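Side-chain contacts in putative adhesin (Parabacteroides distasonis, PDB 3LJY), which is of unproven function but is a putative lipoprotein adhesin, with a beta-helical head domain that probably takes part in cell attachment: residues V56-K61 against L65-K70; Q50-Y55 against D75-F80; A20-I25 against D40-E45. All coordinates share one frame; numbering follows the deposited sequence.

All three contacts lie at the N-terminal end of the elongated beta-structure. Contact 1 is by far the most extensive: a surface hairpin whose strands pair through the backbone, with an apolar face turned inward and a polar face outward. Contact 2 is a small, partly buried apolar touch between a loop and the chain leaving strand 73-76, just past one end of that hairpin; the two meet through Phe-69, which packs on Phe-77 and Phe-80. Contact 3, also partly buried, replaces methyl packing with a carboxylate, a hydroxyl and waters. It is tied to contact 1 because strands 24-27 and 64-69 are neighbours in one sheet and Val-44 packs on Ile-67. Contacts 2 and 3 do not touch.

Contact 1: residues V56-K61 against L65-K70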
loop_
_atom_site.group_PDB
_atom_site.type_symbol
_atom_site.label_atom_id
_atom_site.label_comp_id
_atom_site.label_asym_id
_atom_site.label_seq_id
_atom_site.Cartn_x
_atom_site.Cartn_y
_atom_site.Cartn_z
ATOM N N VAL A 56 -25.054 -0.250 5.077
ATOM C CA VAL A 56 -23.733 -0.837 4.902
ATOM C C VAL A 56 -23.861 -2.138 4.132
ATOM O O VAL A 56 -24.522 -3.051 4.591
ATOM C CB VAL A 56 -23.062 -1.113 6.267
ATOM C CG1 VAL A 56 -21.749 -1.939 6.084
ATOM C CG2 VAL A 56 -22.804 0.206 7.005
ATOM N N ASN A 57 -23.222 -2.217 2.971
ATOM C CA ASN A 57 -23.299 -3.405 2.124
ATOM C C ASN A 57 -21.963 -4.147 2.113
ATOM O O ASN A 57 -21.015 -3.683 1.535
ATOM C CB ASN A 57 -23.729 -2.987 0.715
ATOM C CG ASN A 57 -24.020 -4.162 -0.190
ATOM O OD1 ASN A 57 -24.536 -5.198 0.246
ATOM N ND2 ASN A 57 -23.709 -4.001 -1.473
ATOM N N ILE A 58 -21.905 -5.293 2.763
ATOM C CA ILE A 58 -20.707 -6.130 2.826
ATOM C C ILE A 58 -20.861 -7.320 1.870
ATOM O O ILE A 58 -21.775 -8.111 2.048
ATOM C CB ILE A 58 -20.487 -6.673 4.275
ATOM C CG1 ILE A 58 -20.446 -5.504 5.297
ATOM C CG2 ILE A 58 -19.207 -7.467 4.354
ATOM C CD1 ILE A 58 -20.635 -5.884 6.747
ATOM N N GLU A 59 -19.993 -7.447 0.863
ATOM C CA GLU A 59 -20.077 -8.568 -0.080
ATOM C C GLU A 59 -18.723 -9.230 -0.245
ATOM O O GLU A 59 -17.714 -8.548 -0.261
ATOM C CB GLU A 59 -20.582 -8.103 -1.444
ATOM C CG GLU A 59 -22.087 -7.790 -1.481
ATOM C CD GLU A 59 -22.515 -7.017 -2.755
ATOM O OE1 GLU A 59 -21.651 -6.362 -3.391
ATOM O OE2 GLU A 59 -23.719 -7.063 -3.119
ATOM N N VAL A 60 -18.724 -10.559 -0.350
ATOM C CA VAL A 60 -17.622 -11.342 -0.935
ATOM C C VAL A 60 -18.137 -12.034 -2.200
ATOM O O VAL A 60 -19.054 -12.829 -2.123
ATOM C CB VAL A 60 -17.061 -12.404 0.055
ATOM C CG1 VAL A 60 -16.080 -13.355 -0.635
ATOM C CG2 VAL A 60 -16.407 -11.749 1.251
ATOM N N LYS A 61 -17.541 -11.711 -3.349
ATOM C CA LYS A 61 -17.891 -12.276 -4.652
ATOM C C LYS A 61 -16.604 -12.757 -5.269
ATOM O O LYS A 61 -15.652 -12.001 -5.310
ATOM C CB LYS A 61 -18.447 -11.215 -5.608
ATOM C CG LYS A 61 -19.736 -10.505 -5.235
ATOM C CD LYS A 61 -20.193 -9.672 -6.472
ATOM C CE LYS A 61 -20.746 -8.276 -6.115
ATOM N NZ LYS A 61 -20.278 -7.256 -7.126
ATOM N N LEU A 65 -13.526 -9.165 -1.228
ATOM C CA LEU A 65 -14.333 -8.363 -0.288
ATOM C C LEU A 65 -14.504 -6.886 -0.718
ATOM O O LEU A 65 -13.531 -6.197 -0.958
ATOM C CB LEU A 65 -13.722 -8.394 1.128
ATOM C CG LEU A 65 -14.415 -7.606 2.236
ATOM C CD1 LEU A 65 -15.839 -8.128 2.510
ATOM C CD2 LEU A 65 -13.608 -7.584 3.492
ATOM N N THR A 66 -15.748 -6.422 -0.836
ATOM C CA THR A 66 -16.070 -4.996 -0.967
ATOM C C THR A 66 -17.046 -4.590 0.174
ATOM O O THR A 66 -17.967 -5.333 0.541
ATOM C CB THR A 66 -16.672 -4.648 -2.375
ATOM O OG1 THR A 66 -17.732 -5.543 -2.696
ATOM C CG2 THR A 66 -15.634 -4.801 -3.498
ATOM N N ILE A 67 -16.784 -3.440 0.785
ATOM C CA ILE A 67 -17.664 -2.852 1.779
ATOM C C ILE A 67 -17.963 -1.426 1.355
ATOM O O ILE A 67 -17.059 -0.606 1.197
ATOM C CB ILE A 67 -17.032 -2.850 3.190
ATOM C CG1 ILE A 67 -16.618 -4.264 3.579
ATOM C CG2 ILE A 67 -17.996 -2.288 4.214
ATOM C CD1 ILE A 67 -15.891 -4.318 4.824
ATOM N N ALA A 68 -19.231 -1.130 1.134
ATOM C CA ALA A 68 -19.616 0.212 0.727
ATOM C C ALA A 68 -21.047 0.490 1.157
ATOM O O ALA A 68 -21.730 -0.414 1.637
ATOM C CB ALA A 68 -19.455 0.368 -0.806
ATOM N N PHE A 69 -21.482 1.738 1.008
ATOM C CA PHE A 69 -22.871 2.115 1.299
ATOM C C PHE A 69 -23.829 1.785 0.146
ATOM O O PHE A 69 -23.461 1.913 -1.005
ATOM C CB PHE A 69 -22.979 3.601 1.617
ATOM C CG PHE A 69 -22.505 3.973 2.985
ATOM C CD1 PHE A 69 -23.037 3.365 4.110
ATOM C CD2 PHE A 69 -21.567 4.973 3.150
ATOM C CE1 PHE A 69 -22.624 3.718 5.369
ATOM C CE2 PHE A 69 -21.147 5.336 4.412
ATOM C CZ PHE A 69 -21.684 4.706 5.530
ATOM N N LYS A 70 -25.062 1.376 0.470
ATOM C CA LYS A 70 -26.076 0.979 -0.529
ATOM C C LYS A 70 -27.528 1.343 -0.151
ATOM O O LYS A 70 -28.032 0.958 0.922
ATOM C CB LYS A 70 -26.019 -0.531 -0.791
ATOM C CG LYS A 70 -26.896 -1.015 -1.983
ATOM C CD LYS A 70 -27.175 -2.530 -1.924
ATOM C CE LYS A 70 -28.257 -2.885 -0.869
ATOM N NZ LYS A 70 -28.163 -4.291 -0.317
HETATM O O HOH W 1 -17.523 -8.261 -3.373
#
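Ile-58 and Ile-67 face each other across an antiparallel beta hairpin, strands 56-61 and 64-69, that forms the N-terminal edge of a long, otherwise parallel sheet. Their side chains lie side by side and point the same way, CG1 of Ile-58 coming 4.2 Å from CG2 of Ile-67. This is the middle of the closely packed face, which also carries Val-56, Val-60, Leu-65 and Phe-69. Leu-65 does most at one end: with its CG anti to the backbone N (chi1 179°), it turns CD1 back over the partner strand, where the methyl touches both CG2 of Ile-58 and CG2 of Val-60, each 3.9 Å from it. At the other end CG2 of Val-56 approaches CE1 of the Phe-69 ring at a slant, 3.9 Å away. Strands 43-49 and 80-86 lie beneath this apolar face, Val-44 touching Ile-58, Leu-65 and Ile-67.

The backbone holds the register through two hydrogen-bonded pairs, Asn-57 with Ala-68 and Glu-59 with Thr-66. Straightest of the four bonds is that from Glu-59 N to Thr-66 O (2.9 Å, 176° at the hydrogen).

The side chains of these same pairs turn to the opposite face, which is more open and polar. Its one close side-chain overlap is that of Lys-70, which lays its aliphatic part across Asn-57, CB to CB 3.7 Å, and bends at chi3 (77°), bringing its ammonium near the amide without a bond. Asn-57 ND2 gives a weak hydrogen bond to Glu-59 OE2. A water finishes this side: it lies 2.8 Å from OG1 of Thr-66 and donates a weak hydrogen bond to the main-chain O of Glu-59.

Contact 2: residues Q50-Y55 against D75-F80; sequences QNLHPY and DHFTKF
Leu-52 overlaps the base of the Phe-77 side chain, its CD1 methyl coming to 3.5 Å from CB of Phe-77. The same methyl lies 4.0 Å from the main-chain O of His-76, so a single branch of the leucine accounts for the whole touch. That branch can reach so far because the leucine is stretched out: chi2 is 179°, which sets CD1 opposite CA and makes it the leading atom, while CD2 is turned off to one side and stays clear of Phe-77.

Phe-77 starts toward the leucine and then turns from it. Its CG stands between the backbone N and the carbonyl carbon (chi1 56°), and the ring is thereby carried away from residues 50-55. The two side chains cross at about a right angle, and CD1 comes obliquely to the ring, closest to CB. At the ring's edge, in its plane, lies the backbone N of Lys-79, from the turn that follows. The contact is essentially apolar and very small, a local van der Waals touch between a loop and the chain leaving strand 73-76, with one carbonyl oxygen beside the methyl.

The leucine is presented by a short, tight turn. Residues 53-55 form a 3-10 segment, and the hydrogen bond from Tyr-55 N to Leu-52 O (3.0 Å) closes it on the backbone side of the leucine.

Around this pair, Phe-69 from the end of strand 64-69 touches both Leu-52 and Phe-77, and its ring also meets that of Phe-80. Leu-52 packs in addition on Val-6 of strand 5-7, the parallel partner of strand 73-76. The loop between strands 43-49 and 56-61 thus meets the chain that joins strand 73-76 to strand 80-86, at the N-terminal end of the fold.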
loop_
_atom_site.group_PDB
_atom_site.type_symbol
_atom_site.label_atom_id
_atom_site.label_comp_id
_atom_site.label_asym_id
_atom_site.label_seq_id
_atom_site.Cartn_x
_atom_site.Cartn_y
_atom_site.Cartn_z
ATOM N N GLN A 50 -24.747 4.725 14.123
ATOM C CA GLN A 50 -25.755 3.712 14.416
ATOM C C GLN A 50 -26.912 3.661 13.391
ATOM O O GLN A 50 -27.329 2.584 12.975
ATOM C CB GLN A 50 -26.240 4.033 15.851
ATOM C CG GLN A 50 -27.413 3.298 16.390
ATOM C CD GLN A 50 -27.859 3.873 17.726
ATOM O OE1 GLN A 50 -28.122 5.077 17.851
ATOM N NE2 GLN A 50 -27.941 3.014 18.738
ATOM N N ASN A 51 -27.412 4.838 13.003
ATOM C CA ASN A 51 -28.449 4.959 11.962
ATOM C C ASN A 51 -28.006 4.579 10.525
ATOM O O ASN A 51 -28.871 4.411 9.661
ATOM C CB ASN A 51 -29.053 6.381 11.944
ATOM C CG ASN A 51 -28.023 7.478 11.592
ATOM O OD1 ASN A 51 -26.936 7.519 12.158
ATOM N ND2 ASN A 51 -28.378 8.373 10.675
ATOM N N LEU A 52 -26.697 4.447 10.260
ATOM C CA LEU A 52 -26.240 4.120 8.921
ATOM C C LEU A 52 -25.991 2.629 8.668
ATOM O O LEU A 52 -25.760 2.252 7.521
ATOM C CB LEU A 52 -24.970 4.893 8.573
ATOM C CG LEU A 52 -25.038 6.409 8.600
ATOM C CD1 LEU A 52 -23.665 6.890 8.240
ATOM C CD2 LEU A 52 -26.144 6.965 7.668
ATOM N N HIS A 53 -26.013 1.798 9.706
ATOM C CA HIS A 53 -25.776 0.344 9.562
ATOM C C HIS A 53 -26.642 -0.364 8.511
ATOM O O HIS A 53 -26.132 -1.209 7.773
ATOM C CB HIS A 53 -25.951 -0.404 10.909
ATOM C CG HIS A 53 -24.757 -0.327 11.807
ATOM N ND1 HIS A 53 -23.581 -0.997 11.544
ATOM C CD2 HIS A 53 -24.561 0.334 12.975
ATOM C CE1 HIS A 53 -22.710 -0.746 12.508
ATOM N NE2 HIS A 53 -23.276 0.065 13.385
ATOM N N PRO A 54 -27.956 -0.068 8.471
ATOM C CA PRO A 54 -28.793 -0.638 7.398
ATOM C C PRO A 54 -28.349 -0.357 5.963
ATOM O O PRO A 54 -28.781 -1.074 5.077
ATOM C CB PRO A 54 -30.185 -0.017 7.635
ATOM C CG PRO A 54 -30.057 0.960 8.761
ATOM C CD PRO A 54 -28.745 0.714 9.449
ATOM N N TYR A 55 -27.511 0.655 5.730
ATOM C CA TYR A 55 -27.040 0.969 4.388
ATOM C C TYR A 55 -25.666 0.414 4.098
ATOM O O TYR A 55 -25.185 0.571 2.990
ATOM C CB TYR A 55 -27.075 2.475 4.188
ATOM C CG TYR A 55 -28.421 3.056 4.586
ATOM C CD1 TYR A 55 -29.603 2.504 4.109
ATOM C CD2 TYR A 55 -28.507 4.142 5.448
ATOM C CE1 TYR A 55 -30.840 3.020 4.478
ATOM C CE2 TYR A 55 -29.730 4.670 5.815
ATOM C CZ TYR A 55 -30.899 4.108 5.329
ATOM O OH TYR A 55 -32.127 4.627 5.701
ATOM N N ASP A 75 -24.585 11.572 3.226
ATOM C CA ASP A 75 -23.964 12.896 3.121
ATOM C C ASP A 75 -22.813 13.046 4.115
ATOM O O ASP A 75 -21.798 13.690 3.813
ATOM C CB ASP A 75 -25.003 14.002 3.363
ATOM C CG ASP A 75 -26.120 14.014 2.314
ATOM O OD1 ASP A 75 -25.945 13.428 1.216
ATOM O OD2 ASP A 75 -27.173 14.633 2.598
ATOM N N HIS A 76 -22.983 12.450 5.294
ATOM C CA HIS A 76 -22.048 12.621 6.382
ATOM C C HIS A 76 -22.041 11.403 7.315
ATOM O O HIS A 76 -23.078 10.806 7.595
ATOM C CB HIS A 76 -22.417 13.870 7.182
ATOM C CG HIS A 76 -21.403 14.225 8.222
ATOM N ND1 HIS A 76 -20.089 14.524 7.905
ATOM C CD2 HIS A 76 -21.502 14.309 9.572
ATOM C CE1 HIS A 76 -19.430 14.798 9.017
ATOM N NE2 HIS A 76 -20.263 14.672 10.041
ATOM N N PHE A 77 -20.856 11.059 7.804
ATOM C CA PHE A 77 -20.726 10.128 8.917
ATOM C C PHE A 77 -19.544 10.558 9.767
ATOM O O PHE A 77 -18.671 11.298 9.296
ATOM C CB PHE A 77 -20.637 8.659 8.455
ATOM C CG PHE A 77 -19.520 8.370 7.465
ATOM C CD1 PHE A 77 -18.241 8.086 7.900
ATOM C CD2 PHE A 77 -19.759 8.359 6.124
ATOM C CE1 PHE A 77 -17.234 7.857 7.039
ATOM C CE2 PHE A 77 -18.733 8.096 5.227
ATOM C CZ PHE A 77 -17.471 7.841 5.689
ATOM N N THR A 78 -19.585 10.154 11.035
ATOM C CA THR A 78 -18.564 10.477 12.015
ATOM C C THR A 78 -17.316 9.659 11.729
ATOM O O THR A 78 -16.225 10.202 11.631
ATOM C CB THR A 78 -19.085 10.201 13.432
ATOM O OG1 THR A 78 -20.438 10.663 13.517
ATOM C CG2 THR A 78 -18.222 10.894 14.468
ATOM N N LYS A 79 -17.484 8.353 11.614
ATOM C CA LYS A 79 -16.361 7.463 11.377
ATOM C C LYS A 79 -16.923 6.195 10.768
ATOM O O LYS A 79 -18.099 5.918 10.924
ATOM C CB LYS A 79 -15.608 7.174 12.674
ATOM C CG LYS A 79 -14.114 6.927 12.484
ATOM C CD LYS A 79 -13.290 8.185 12.610
ATOM C CE LYS A 79 -11.857 7.948 12.187
ATOM N NZ LYS A 79 -11.060 9.226 12.364
ATOM N N PHE A 80 -16.091 5.481 10.026
ATOM C CA PHE A 80 -16.434 4.202 9.401
ATOM C C PHE A 80 -15.212 3.318 9.579
ATOM O O PHE A 80 -14.224 3.488 8.865
ATOM C CB PHE A 80 -16.728 4.412 7.910
ATOM C CG PHE A 80 -17.424 3.255 7.217
ATOM C CD1 PHE A 80 -17.096 1.934 7.471
ATOM C CD2 PHE A 80 -18.378 3.506 6.250
ATOM C CE1 PHE A 80 -17.724 0.887 6.785
ATOM C CE2 PHE A 80 -19.008 2.467 5.569
ATOM C CZ PHE A 80 -18.674 1.162 5.835
#

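Contact 3: residues A20-I25 against D40-E45; sequences ADYNEI and DPSTVE
Asp-21 and Ser-42 meet through their polar ends, OD1 of the aspartate standing 3.1 Å from OG of the serine. The aspartate gets there because its CG is anti to the backbone N (chi1 -164°), which swings the carboxylate across to the second segment. The CB of Ser-42 is directed toward residues 20-25, and it lies 4.0 Å from the main-chain O of Ala-20. The Tyr-22 ring borders the site more loosely, with CE2 4.3 Å from the serine OG and the approach oblique to the ring.

Two waters approach the same carboxylate oxygen. One donates a hydrogen bond to Asp-21 OD1 and accepts another from the backbone N of Ser-42 (3.0 Å), thereby joining the two segments through a bridge. The second lies 2.8 Å from Asp-21 OD1 and 2.9 Å from the main-chain O of Asp-40.

Farther out, strand 80-86 fixes the participants. The hydroxyl of Ser-42 is hydrogen-bonded to the main-chain O of Asn-85, whose own side-chain OD1 takes the backbone N of Thr-43; one residue thus holds the beginning of strand 43-49 at two points. Tyr-22 OH is hydrogen-bonded to Thr-84 OG1, which also meets Thr-43 O, while OD2 of Asp-21 has long, weak ion pairs with Arg-63 and Lys-87.

The chemistry is that of a small hydrated crossing between the connection into strand 24-27 and the entry to strand 43-49. With the serine proton given to a carbonyl, OG and the aspartate OD1 are brought together without a direct bond being evident, and water donors supply part of the polar surroundings of OD1. The basic groups that pair weakly with OD2 would probably favour the ionised carboxylate.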
loop_
_atom_site.group_PDB
_atom_site.type_symbol
_atom_site.label_atom_id
_atom_site.label_comp_id
_atom_site.label_asym_id
_atom_site.label_seq_id
_atom_site.Cartn_x
_atom_site.Cartn_y
_atom_site.Cartn_z
ATOM N N ALA A 20 -17.695 -15.256 3.611
ATOM C CA ALA A 20 -16.907 -16.299 2.929
ATOM C C ALA A 20 -15.470 -15.829 2.980
ATOM O O ALA A 20 -15.212 -14.656 3.170
ATOM C CB ALA A 20 -17.362 -16.523 1.488
ATOM N N ASP A 21 -14.534 -16.743 2.829
ATOM C CA ASP A 21 -13.127 -16.372 2.780
ATOM C C ASP A 21 -12.811 -15.602 1.479
ATOM O O ASP A 21 -13.423 -15.835 0.434
ATOM C CB ASP A 21 -12.225 -17.611 2.932
ATOM C CG ASP A 21 -10.794 -17.240 3.284
ATOM O OD1 ASP A 21 -10.584 -16.668 4.381
ATOM O OD2 ASP A 21 -9.884 -17.521 2.464
ATOM N N TYR A 22 -11.862 -14.673 1.566
ATOM C CA TYR A 22 -11.534 -13.793 0.468
ATOM C C TYR A 22 -10.012 -13.618 0.446
ATOM O O TYR A 22 -9.363 -13.768 1.471
ATOM C CB TYR A 22 -12.269 -12.456 0.649
ATOM C CG TYR A 22 -11.880 -11.727 1.917
ATOM C CD1 TYR A 22 -10.727 -10.932 1.973
ATOM C CD2 TYR A 22 -12.645 -11.849 3.071
ATOM C CE1 TYR A 22 -10.372 -10.293 3.145
ATOM C CE2 TYR A 22 -12.287 -11.212 4.236
ATOM C CZ TYR A 22 -11.161 -10.449 4.268
ATOM O OH TYR A 22 -10.828 -9.838 5.413
ATOM N N ASN A 23 -9.447 -13.353 -0.730
ATOM C CA ASN A 23 -7.998 -13.113 -0.888
ATOM C C ASN A 23 -7.714 -11.765 -1.533
ATOM O O ASN A 23 -6.576 -11.431 -1.857
ATOM C CB ASN A 23 -7.347 -14.226 -1.721
ATOM C CG ASN A 23 -7.757 -14.185 -3.187
ATOM O OD1 ASN A 23 -8.814 -13.648 -3.559
ATOM N ND2 ASN A 23 -6.914 -14.761 -4.033
ATOM N N GLU A 24 -8.762 -10.987 -1.706
ATOM C CA GLU A 24 -8.643 -9.717 -2.348
ATOM C C GLU A 24 -9.613 -8.740 -1.692
ATOM O O GLU A 24 -10.701 -9.106 -1.232
ATOM C CB GLU A 24 -8.836 -9.894 -3.868
ATOM C CG GLU A 24 -8.919 -8.596 -4.624
ATOM C CD GLU A 24 -8.629 -8.704 -6.116
ATOM O OE1 GLU A 24 -8.549 -9.848 -6.670
ATOM O OE2 GLU A 24 -8.482 -7.590 -6.712
ATOM N N ILE A 25 -9.169 -7.494 -1.586
ATOM C CA ILE A 25 -9.956 -6.409 -0.972
ATOM C C ILE A 25 -10.047 -5.182 -1.875
ATOM O O ILE A 25 -9.080 -4.812 -2.500
ATOM C CB ILE A 25 -9.369 -6.033 0.383
ATOM C CG1 ILE A 25 -9.423 -7.262 1.302
ATOM C CG2 ILE A 25 -10.105 -4.877 0.958
ATOM C CD1 ILE A 25 -9.448 -6.955 2.789
ATOM N N ASP A 40 -8.647 -18.154 11.394
ATOM C CA ASP A 40 -9.964 -18.107 12.046
ATOM C C ASP A 40 -11.010 -17.823 10.979
ATOM O O ASP A 40 -10.715 -17.169 9.995
ATOM C CB ASP A 40 -10.036 -17.047 13.159
ATOM C CG ASP A 40 -8.935 -17.204 14.201
ATOM O OD1 ASP A 40 -8.682 -18.341 14.614
ATOM O OD2 ASP A 40 -8.306 -16.210 14.616
ATOM N N PRO A 41 -12.233 -18.314 11.167
ATOM C CA PRO A 41 -13.277 -18.013 10.204
ATOM C C PRO A 41 -13.408 -16.505 9.973
ATOM O O PRO A 41 -13.420 -15.725 10.929
ATOM C CB PRO A 41 -14.540 -18.576 10.864
ATOM C CG PRO A 41 -14.044 -19.629 11.772
ATOM C CD PRO A 41 -12.721 -19.163 12.269
ATOM N N SER A 42 -13.487 -16.122 8.698
ATOM C CA SER A 42 -13.549 -14.729 8.306
ATOM C C SER A 42 -14.783 -14.045 8.855
ATOM O O SER A 42 -15.893 -14.558 8.753
ATOM C CB SER A 42 -13.473 -14.606 6.793
ATOM O OG SER A 42 -12.149 -14.906 6.393
ATOM N N THR A 43 -14.562 -12.892 9.478
ATOM C CA THR A 43 -15.638 -12.010 9.915
ATOM C C THR A 43 -15.367 -10.597 9.369
ATOM O O THR A 43 -14.226 -10.267 9.024
ATOM C CB THR A 43 -15.761 -12.015 11.473
ATOM O OG1 THR A 43 -14.518 -11.642 12.091
ATOM C CG2 THR A 43 -16.183 -13.432 11.992
ATOM N N VAL A 44 -16.427 -9.804 9.239
ATOM C CA VAL A 44 -16.330 -8.371 9.037
ATOM C C VAL A 44 -17.064 -7.669 10.187
ATOM O O VAL A 44 -18.230 -7.926 10.412
ATOM C CB VAL A 44 -16.941 -7.942 7.662
ATOM C CG1 VAL A 44 -16.937 -6.408 7.549
ATOM C CG2 VAL A 44 -16.194 -8.610 6.468
ATOM N N GLU A 45 -16.366 -6.808 10.930
ATOM C CA GLU A 45 -16.984 -5.923 11.921
ATOM C C GLU A 45 -16.958 -4.490 11.438
ATOM O O GLU A 45 -15.921 -4.006 11.033
ATOM C CB GLU A 45 -16.219 -5.966 13.243
ATOM C CG GLU A 45 -16.832 -5.097 14.383
ATOM C CD GLU A 45 -16.081 -5.230 15.722
ATOM O OE1 GLU A 45 -14.893 -5.645 15.737
ATOM O OE2 GLU A 45 -16.689 -4.898 16.772
HETATM O O HOH W 2 -10.072 -16.881 7.137
HETATM O O HOH W 3 -12.465 -17.865 6.487
#